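Local coordinates for protein Pab-dependent poly(a)-specific ribonuclease subunit PAN2 (Neurospora crassa, PDB 4CZX) that forms the beta-propeller domain of the catalytic subunit of the PAN deadenylation complex, which probably shortens the poly(A) tails of mRNA with stimulation by poly(A)-binding protein, at residues Gln189-Gly192 and Ala193-Asp197. Residues are numbered along the deposited sequence; the frame is centred on the assembly and turned at random.
Sequences QAHG and AFIND
His191 and Ile195, four residues apart where the chain reverses between two strands, meet with their side chains crossing at about a right angle. With CG set opposite the carbonyl carbon (chi1 -53°), the His191 ring is directed toward strand 194-200, and the imidazole presents CD2 to CG1 of Ile195 at 3.8 Å. The path of the chain itself brings CB of His191 to 3.4 Å from the carbonyl O of Phe194. Ile195 turns the same way about its first torsion, CG1 beside its own N, and carries the branch on until CD1 ends 4.2 Å from CB of Ala190, an apolar touch that extends to Val174 on strand 173-177. The example illustrates how a WD-type propeller passes from blade to blade: residues 190-193 link the outermost strand of one four-stranded sheet, 184-189, to the first strand of the next, 194-200, and here the linker histidine is fixed at both ring nitrogens, NE2 to Thr207 and ND1 to Asp223. That hydrogen-bonded chain is consistent with the Asp-His-Ser/Thr network of WD40 repeats, and it holds the ring's rotation while CD2 meets the isoleucine obliquely. Within the linker, Gln189 NE2 donates to O of His191 at 2.9 Å, a bent bond (139° at the hydrogen) that reaches the carbonyl from above its plane. Where the strand begins, Ala193 and Phe194 both face Gly210 in a classic beta bulge; CB of Phe194 points away from residues 189-192, and its side chain touches Arg213, Ala220 and Leu222, close to a bound MES molecule.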
loop_
_atom_site.group_PDB
_atom_site.type_symbol
_atom_site.label_atom_id
_atom_site.label_comp_id
_atom_site.label_asym_id
_atom_site.label_seq_id
_atom_site.Cartn_x
_atom_site.Cartn_y
_atom_site.Cartn_z
ATOM N N GLN A 189 -32.269 -39.332 -17.249
ATOM C CA GLN A 189 -30.956 -39.441 -17.883
ATOM C C GLN A 189 -30.898 -38.515 -19.092
ATOM O O GLN A 189 -31.385 -38.856 -20.166
ATOM C CB GLN A 189 -30.664 -40.881 -18.302
ATOM C CG GLN A 189 -29.251 -41.063 -18.808
ATOM C CD GLN A 189 -28.245 -41.010 -17.691
ATOM O OE1 GLN A 189 -28.341 -41.770 -16.727
ATOM N NE2 GLN A 189 -27.277 -40.103 -17.799
ATOM N N ALA A 190 -30.314 -37.338 -18.919
ATOM C CA ALA A 190 -30.323 -36.347 -19.988
ATOM C C ALA A 190 -29.159 -36.557 -20.948
ATOM O O ALA A 190 -29.360 -36.726 -22.150
ATOM C CB ALA A 190 -30.296 -34.938 -19.405
ATOM N N HIS A 191 -27.939 -36.546 -20.425
ATOM C CA HIS A 191 -26.765 -36.742 -21.267
ATOM C C HIS A 191 -25.805 -37.737 -20.627
ATOM O O HIS A 191 -25.951 -38.084 -19.459
ATOM C CB HIS A 191 -26.076 -35.399 -21.530
ATOM C CG HIS A 191 -27.000 -34.357 -22.078
ATOM N ND1 HIS A 191 -27.112 -34.092 -23.426
ATOM C CD2 HIS A 191 -27.878 -33.530 -21.458
ATOM C CE1 HIS A 191 -28.015 -33.144 -23.614
ATOM N NE2 HIS A 191 -28.497 -32.789 -22.435
ATOM N N GLY A 192 -24.837 -38.211 -21.404
ATOM C CA GLY A 192 -23.969 -39.281 -20.963
ATOM C C GLY A 192 -23.028 -38.981 -19.804
ATOM O O GLY A 192 -22.840 -39.835 -18.945
ATOM N N ALA A 193 -22.429 -37.790 -19.774
ATOM C CA ALA A 193 -21.433 -37.475 -18.741
ATOM C C ALA A 193 -21.574 -36.081 -18.142
ATOM O O ALA A 193 -21.154 -35.848 -16.999
ATOM C CB ALA A 193 -20.025 -37.634 -19.304
ATOM N N PHE A 194 -22.104 -35.136 -18.911
ATOM C CA PHE A 194 -22.244 -33.774 -18.395
ATOM C C PHE A 194 -23.394 -33.010 -19.019
ATOM O O PHE A 194 -23.843 -33.289 -20.128
ATOM C CB PHE A 194 -20.951 -32.958 -18.592
ATOM C CG PHE A 194 -20.668 -32.594 -20.024
ATOM C CD1 PHE A 194 -19.992 -33.490 -20.859
ATOM C CD2 PHE A 194 -21.056 -31.365 -20.536
ATOM C CE1 PHE A 194 -19.730 -33.164 -22.183
ATOM C CE2 PHE A 194 -20.801 -31.031 -21.856
ATOM C CZ PHE A 194 -20.136 -31.936 -22.687
ATOM N N ILE A 195 -23.818 -32.008 -18.274
ATOM C CA ILE A 195 -24.833 -31.063 -18.687
ATOM C C ILE A 195 -24.147 -29.706 -18.729
ATOM O O ILE A 195 -23.600 -29.267 -17.729
ATOM C CB ILE A 195 -26.011 -31.081 -17.712
ATOM C CG1 ILE A 195 -26.850 -32.348 -17.966
ATOM C CG2 ILE A 195 -26.877 -29.820 -17.862
ATOM C CD1 ILE A 195 -27.847 -32.668 -16.889
ATOM N N ASN A 196 -24.122 -29.080 -19.901
ATOM C CA ASN A 196 -23.505 -27.772 -20.066
ATOM C C ASN A 196 -24.481 -26.624 -19.744
ATOM O O ASN A 196 -24.068 -25.485 -19.496
ATOM C CB ASN A 196 -22.980 -27.614 -21.496
ATOM C CG ASN A 196 -22.018 -26.456 -21.626
ATOM O OD1 ASN A 196 -21.085 -26.339 -20.843
ATOM N ND2 ASN A 196 -22.254 -25.579 -22.592
ATOM N N ASP A 197 -25.773 -26.933 -19.763
ATOM C CA ASP A 197 -26.802 -25.923 -19.529
ATOM C C ASP A 197 -28.134 -26.580 -19.194
ATOM O O ASP A 197 -28.463 -27.658 -19.700
ATOM C CB ASP A 197 -26.966 -25.016 -20.757
ATOM C CG ASP A 197 -27.553 -23.636 -20.399
ATOM O OD1 ASP A 197 -27.915 -23.423 -19.224
ATOM O OD2 ASP A 197 -27.628 -22.762 -21.292
#